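Phospho-2-dehydro-3-deoxyheptonate aldolase/chorismate mutase (Thermus thermophilus, PDB 2D8D) probably rearranges chorismate to prephenate through this domain and, in the rest of the bifunctional chain, makes 3-deoxy-7-phosphoheptulonate. Local coordinates at residues L23-G34 / I77-E85. Residues are numbered along the deposited sequence; the frame is centred on the assembly and turned at random.
Sequences LSERGRLVQEIG and IFKASLDLE
R26 reaches from helix 4-40 toward I77, F78 and S81 on helix 67-84, a worked example of an arginine serving as packing as well as charge. Its chain leaves with CG anti to the backbone N (chi1 -168°) and stays extended to NE, which carries the guanidinium to the facing helix. There F78 CD1 and I77 CG2 lie over one face of the group, with the F78 ring plane tilted 39° from it. S81 OG sits near the guanidinium plane, 3.0 Å from R26 NH1, but the angle is poor for a hydrogen bond; the hydroxyl instead donates to I77 O one turn back in its own helix. The strongest polar partner of R26 is N16 of the second subunit, bound through NE. Cutting R26 back to an alanine is likely to cost that asparagine its partner and open a gap beside F78 and I77.

One turn earlier, L23 CD2 meets I77 CD1 at 3.9 Å, the two side chains crossing at about a right angle. L84 packs beside G27, which has no side chain. The looser, partly exposed side is where Q31 lays CG against L84 CD2 (3.9 Å). By contrast, the segments draw together at buried G34, whose missing side chain lets E85 OE2 come within 3.3 Å of G34 CA. E85 OE2 also stands 3.2 Å from V30 O, two acceptors without a hydrogen bond.

The segment axes approach to 9.6 Å and cross at -47°. In this all-helical chorismate mutase type II domain, M53 of helix 47-60 packs on R26 and F78, and P64 of the second subunit lies against Q31 and L84.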
ATOM      1  N   LEU B  23      -4.896  -2.817  -2.803  1.00  6.66           N
ATOM      2  CA  LEU B  23      -4.202  -3.889  -2.104  1.00  7.21           C
ATOM      3  C   LEU B  23      -5.028  -5.165  -2.211  1.00  7.51           C
ATOM      4  O   LEU B  23      -4.485  -6.250  -2.431  1.00  7.83           O
ATOM      5  CB  LEU B  23      -4.008  -3.534  -0.631  1.00  7.68           C
ATOM      6  CG  LEU B  23      -2.926  -2.516  -0.285  1.00  7.22           C
ATOM      7  CD1 LEU B  23      -3.005  -2.188   1.194  1.00  8.52           C
ATOM      8  CD2 LEU B  23      -1.550  -3.069  -0.639  1.00  9.03           C
ATOM      9  N   SER B  24      -6.343  -5.035  -2.054  1.00  7.40           N
ATOM     10  CA  SER B  24      -7.222  -6.195  -2.125  1.00  7.65           C
ATOM     11  C   SER B  24      -7.228  -6.784  -3.532  1.00  8.45           C
ATOM     12  O   SER B  24      -7.248  -8.003  -3.698  1.00  8.81           O
ATOM     13  CB  SER B  24      -8.638  -5.815  -1.680  1.00  8.65           C
ATOM     14  OG  SER B  24      -8.646  -5.423  -0.312  1.00  8.61           O
ATOM     15  N   GLU B  25      -7.204  -5.920  -4.539  1.00  8.01           N
ATOM     16  CA  GLU B  25      -7.173  -6.380  -5.920  1.00  9.02           C
ATOM     17  C   GLU B  25      -5.868  -7.141  -6.153  1.00  8.80           C
ATOM     18  O   GLU B  25      -5.861  -8.203  -6.786  1.00  9.40           O
ATOM     19  CB  GLU B  25      -7.251  -5.196  -6.878  1.00 10.40           C
ATOM     20  CG  GLU B  25      -7.398  -5.606  -8.331  1.00 13.09           C
ATOM     21  CD  GLU B  25      -7.472  -4.423  -9.270  1.00 15.26           C
ATOM     22  OE1 GLU B  25      -7.758  -3.304  -8.800  1.00 16.76           O
ATOM     23  OE2 GLU B  25      -7.258  -4.618 -10.486  1.00 16.82           O
ATOM     24  N   ARG B  26      -4.766  -6.595  -5.643  1.00  8.39           N
ATOM     25  CA  ARG B  26      -3.466  -7.238  -5.790  1.00  8.24           C
ATOM     26  C   ARG B  26      -3.521  -8.597  -5.103  1.00  8.48           C
ATOM     27  O   ARG B  26      -2.964  -9.581  -5.595  1.00  8.89           O
ATOM     28  CB  ARG B  26      -2.359  -6.392  -5.150  1.00  8.04           C
ATOM     29  CG  ARG B  26      -0.962  -6.854  -5.517  1.00  9.07           C
ATOM     30  CD  ARG B  26       0.115  -6.067  -4.790  1.00  9.84           C
ATOM     31  NE  ARG B  26       1.427  -6.336  -5.366  1.00  9.93           N
ATOM     32  CZ  ARG B  26       2.123  -7.452  -5.174  1.00 10.09           C
ATOM     33  NH1 ARG B  26       1.647  -8.421  -4.402  1.00 11.05           N
ATOM     34  NH2 ARG B  26       3.290  -7.613  -5.783  1.00 13.43           N
ATOM     35  N   GLY B  27      -4.191  -8.641  -3.959  1.00  8.62           N
ATOM     36  CA  GLY B  27      -4.311  -9.883  -3.226  1.00  9.31           C
ATOM     37  C   GLY B  27      -5.021 -10.956  -4.027  1.00  9.06           C
ATOM     38  O   GLY B  27      -4.597 -12.115  -4.041  1.00  9.55           O
ATOM     39  N   ARG B  28      -6.104 -10.587  -4.700  1.00  8.51           N
ATOM     40  CA  ARG B  28      -6.836 -11.565  -5.493  1.00  8.42           C
ATOM     41  C   ARG B  28      -5.991 -12.054  -6.667  1.00  7.80           C
ATOM     42  O   ARG B  28      -6.052 -13.230  -7.029  1.00  8.91           O
ATOM     43  CB  ARG B  28      -8.156 -10.978  -5.996  1.00  9.63           C
ATOM     44  CG  ARG B  28      -9.143 -10.623  -4.887  1.00 12.19           C
ATOM     45  CD  ARG B  28     -10.542 -10.422  -5.447  1.00 14.14           C
ATOM     46  NE  ARG B  28     -10.567  -9.412  -6.503  1.00 16.20           N
ATOM     47  CZ  ARG B  28     -10.558  -8.100  -6.287  1.00 16.25           C
ATOM     48  NH1 ARG B  28     -10.534  -7.625  -5.047  1.00 15.97           N
ATOM     49  NH2 ARG B  28     -10.565  -7.262  -7.313  1.00 16.99           N
ATOM     50  N   LEU B  29      -5.196 -11.167  -7.255  1.00  7.98           N
ATOM     51  CA  LEU B  29      -4.343 -11.550  -8.373  1.00  8.01           C
ATOM     52  C   LEU B  29      -3.277 -12.548  -7.939  1.00  7.99           C
ATOM     53  O   LEU B  29      -3.044 -13.556  -8.610  1.00  8.28           O
ATOM     54  CB  LEU B  29      -3.671 -10.316  -8.977  1.00  8.85           C
ATOM     55  CG  LEU B  29      -4.564  -9.399  -9.811  1.00  8.95           C
ATOM     56  CD1 LEU B  29      -3.828  -8.106 -10.111  1.00 10.66           C
ATOM     57  CD2 LEU B  29      -4.964 -10.105 -11.101  1.00 12.10           C
ATOM     58  N   VAL B  30      -2.623 -12.272  -6.818  1.00  8.55           N
ATOM     59  CA  VAL B  30      -1.590 -13.173  -6.333  1.00  9.57           C
ATOM     60  C   VAL B  30      -2.206 -14.497  -5.893  1.00 10.06           C
ATOM     61  O   VAL B  30      -1.562 -15.539  -5.984  1.00  9.98           O
ATOM     62  CB  VAL B  30      -0.786 -12.530  -5.188  1.00 12.26           C
ATOM     63  CG1 VAL B  30       0.119 -11.441  -5.743  1.00 14.82           C
ATOM     64  CG2 VAL B  30      -1.723 -11.939  -4.173  1.00 16.95           C
ATOM     65  N   GLN B  31      -3.451 -14.468  -5.426  1.00  9.49           N
ATOM     66  CA  GLN B  31      -4.124 -15.705  -5.040  1.00  9.73           C
ATOM     67  C   GLN B  31      -4.281 -16.573  -6.286  1.00  8.83           C
ATOM     68  O   GLN B  31      -4.083 -17.788  -6.247  1.00  9.18           O
ATOM     69  CB  GLN B  31      -5.511 -15.418  -4.469  1.00 12.19           C
ATOM     70  CG  GLN B  31      -5.528 -14.829  -3.076  1.00 15.19           C
ATOM     71  CD  GLN B  31      -6.940 -14.661  -2.556  1.00 14.16           C
ATOM     72  OE1 GLN B  31      -7.749 -13.948  -3.149  1.00 17.63           O
ATOM     73  NE2 GLN B  31      -7.247 -15.327  -1.448  1.00 15.61           N
ATOM     74  N   GLU B  32      -4.645 -15.936  -7.393  1.00  8.12           N
ATOM     75  CA  GLU B  32      -4.833 -16.647  -8.647  1.00  8.63           C
ATOM     76  C   GLU B  32      -3.507 -17.221  -9.133  1.00  8.00           C
ATOM     77  O   GLU B  32      -3.448 -18.356  -9.610  1.00  8.51           O
ATOM     78  CB  GLU B  32      -5.418 -15.708  -9.702  1.00 10.90           C
ATOM     79  CG  GLU B  32      -6.215 -16.418 -10.777  1.00 15.36           C
ATOM     80  CD  GLU B  32      -6.862 -15.454 -11.744  1.00 15.79           C
ATOM     81  OE1 GLU B  32      -7.323 -14.384 -11.291  1.00 17.68           O
ATOM     82  OE2 GLU B  32      -6.921 -15.770 -12.948  1.00 18.74           O
ATOM     83  N   ILE B  33      -2.442 -16.433  -9.021  1.00  7.35           N
ATOM     84  CA  ILE B  33      -1.123 -16.895  -9.433  1.00  7.69           C
ATOM     85  C   ILE B  33      -0.722 -18.084  -8.560  1.00  7.17           C
ATOM     86  O   ILE B  33      -0.220 -19.092  -9.057  1.00  7.71           O
ATOM     87  CB  ILE B  33      -0.067 -15.773  -9.285  1.00  7.83           C
ATOM     88  CG1 ILE B  33      -0.316 -14.681 -10.333  1.00  8.10           C
ATOM     89  CG2 ILE B  33       1.335 -16.355  -9.416  1.00  9.06           C
ATOM     90  CD1 ILE B  33       0.504 -13.421 -10.121  1.00  9.07           C
ATOM     91  N   GLY B  34      -0.966 -17.965  -7.259  1.00  7.54           N
ATOM     92  CA  GLY B  34      -0.620 -19.028  -6.331  1.00  8.92           C
ATOM     93  C   GLY B  34      -1.302 -20.349  -6.628  1.00  9.06           C
ATOM     94  O   GLY B  34      -0.684 -21.407  -6.507  1.00  9.42           O
ATOM     95  N   ILE B  77       4.244  -5.404   1.482  1.00 10.38           N
ATOM     96  CA  ILE B  77       3.116  -5.819   0.658  1.00 11.16           C
ATOM     97  C   ILE B  77       3.395  -7.197   0.063  1.00 11.45           C
ATOM     98  O   ILE B  77       2.507  -8.047   0.005  1.00 12.16           O
ATOM     99  CB  ILE B  77       2.859  -4.798  -0.474  1.00 11.32           C
ATOM    100  CG1 ILE B  77       2.373  -3.478   0.128  1.00 11.91           C
ATOM    101  CG2 ILE B  77       1.844  -5.348  -1.466  1.00 14.11           C
ATOM    102  CD1 ILE B  77       2.235  -2.356  -0.874  1.00 12.96           C
ATOM    103  N   PHE B  78       4.634  -7.421  -0.369  1.00 12.39           N
ATOM    104  CA  PHE B  78       5.004  -8.707  -0.953  1.00 14.03           C
ATOM    105  C   PHE B  78       5.000  -9.800   0.112  1.00 14.95           C
ATOM    106  O   PHE B  78       4.677 -10.954  -0.169  1.00 15.75           O
ATOM    107  CB  PHE B  78       6.388  -8.632  -1.615  1.00 15.06           C
ATOM    108  CG  PHE B  78       6.495  -7.595  -2.705  1.00 16.10           C
ATOM    109  CD1 PHE B  78       5.366  -7.158  -3.391  1.00 16.81           C
ATOM    110  CD2 PHE B  78       7.735  -7.074  -3.063  1.00 18.54           C
ATOM    111  CE1 PHE B  78       5.471  -6.215  -4.414  1.00 17.94           C
ATOM    112  CE2 PHE B  78       7.848  -6.132  -4.084  1.00 16.31           C
ATOM    113  CZ  PHE B  78       6.714  -5.703  -4.761  1.00 17.88           C
ATOM    114  N   LYS B  79       5.364  -9.430   1.337  1.00 15.54           N
ATOM    115  CA  LYS B  79       5.385 -10.376   2.447  1.00 16.80           C
ATOM    116  C   LYS B  79       3.967 -10.846   2.754  1.00 15.10           C
ATOM    117  O   LYS B  79       3.722 -12.037   2.950  1.00 14.77           O
ATOM    118  CB  LYS B  79       5.996  -9.720   3.690  1.00 18.52           C
ATOM    119  CG  LYS B  79       5.829 -10.534   4.965  1.00 21.00           C
ATOM    120  CD  LYS B  79       6.663  -9.982   6.116  1.00 23.36           C
ATOM    121  CE  LYS B  79       6.256  -8.570   6.503  1.00 25.28           C
ATOM    122  NZ  LYS B  79       7.058  -8.075   7.658  1.00 25.92           N
ATOM    123  N   ALA B  80       3.037  -9.899   2.788  1.00 14.04           N
ATOM    124  CA  ALA B  80       1.640 -10.204   3.069  1.00 13.75           C
ATOM    125  C   ALA B  80       1.073 -11.140   2.009  1.00 12.79           C
ATOM    126  O   ALA B  80       0.209 -11.969   2.297  1.00 13.07           O
ATOM    127  CB  ALA B  80       0.828  -8.917   3.123  1.00 13.48           C
ATOM    128  N   SER B  81       1.569 -10.997   0.782  1.00 14.64           N
ATOM    129  CA  SER B  81       1.124 -11.822  -0.337  1.00 16.77           C
ATOM    130  C   SER B  81       1.529 -13.284  -0.168  1.00 17.63           C
ATOM    131  O   SER B  81       0.710 -14.185  -0.359  1.00 17.05           O
ATOM    132  CB  SER B  81       1.692 -11.277  -1.649  1.00 17.28           C
ATOM    133  OG  SER B  81       1.239  -9.955  -1.886  1.00 18.92           O
ATOM    134  N   LEU B  82       2.792 -13.522   0.178  1.00 19.30           N
ATOM    135  CA  LEU B  82       3.260 -14.891   0.379  1.00 22.75           C
ATOM    136  C   LEU B  82       2.431 -15.541   1.472  1.00 24.88           C
ATOM    137  O   LEU B  82       2.011 -16.692   1.351  1.00 25.21           O
ATOM    138  CB  LEU B  82       4.738 -14.916   0.780  1.00 23.19           C
ATOM    139  CG  LEU B  82       5.761 -15.097  -0.343  1.00 24.29           C
ATOM    140  CD1 LEU B  82       7.150 -15.220   0.261  1.00 24.04           C
ATOM    141  CD2 LEU B  82       5.430 -16.346  -1.151  1.00 24.08           C
ATOM    142  N   ASP B  83       2.204 -14.789   2.544  1.00 27.20           N
ATOM    143  CA  ASP B  83       1.414 -15.277   3.660  1.00 30.78           C
ATOM    144  C   ASP B  83       0.058 -15.734   3.142  1.00 32.74           C
ATOM    145  O   ASP B  83      -0.405 -16.821   3.473  1.00 32.87           O
ATOM    146  CB  ASP B  83       1.228 -14.170   4.701  1.00 31.41           C
ATOM    147  CG  ASP B  83       0.324 -14.588   5.845  1.00 32.72           C
ATOM    148  OD1 ASP B  83       0.617 -15.619   6.488  1.00 33.47           O
ATOM    149  OD2 ASP B  83      -0.677 -13.886   6.104  1.00 33.52           O
ATOM    150  N   LEU B  84      -0.564 -14.906   2.308  1.00 34.77           N
ATOM    151  CA  LEU B  84      -1.874 -15.219   1.751  1.00 37.69           C
ATOM    152  C   LEU B  84      -1.842 -16.432   0.818  1.00 39.63           C
ATOM    153  O   LEU B  84      -2.785 -17.219   0.790  1.00 39.47           O
ATOM    154  CB  LEU B  84      -2.434 -13.997   1.009  1.00 37.68           C
ATOM    155  CG  LEU B  84      -3.919 -14.004   0.627  1.00 37.87           C
ATOM    156  CD1 LEU B  84      -4.771 -14.159   1.868  1.00 37.98           C
ATOM    157  CD2 LEU B  84      -4.282 -12.709  -0.070  1.00 38.27           C
ATOM    158  N   GLU B  85      -0.756 -16.591   0.065  1.00 41.86           N
ATOM    159  CA  GLU B  85      -0.630 -17.718  -0.859  1.00 44.31           C
ATOM    160  C   GLU B  85      -0.407 -19.050  -0.151  1.00 45.49           C
ATOM    161  O   GLU B  85      -0.483 -20.108  -0.776  1.00 45.75           O
ATOM    162  CB  GLU B  85       0.528 -17.488  -1.838  1.00 44.86           C
ATOM    163  CG  GLU B  85       0.232 -16.524  -2.974  1.00 45.79           C
ATOM    164  CD  GLU B  85       1.428 -16.309  -3.881  1.00 46.12           C
ATOM    165  OE1 GLU B  85       2.466 -15.817  -3.390  1.00 46.29           O
ATOM    166  OE2 GLU B  85       1.332 -16.634  -5.083  1.00 46.31           O
TER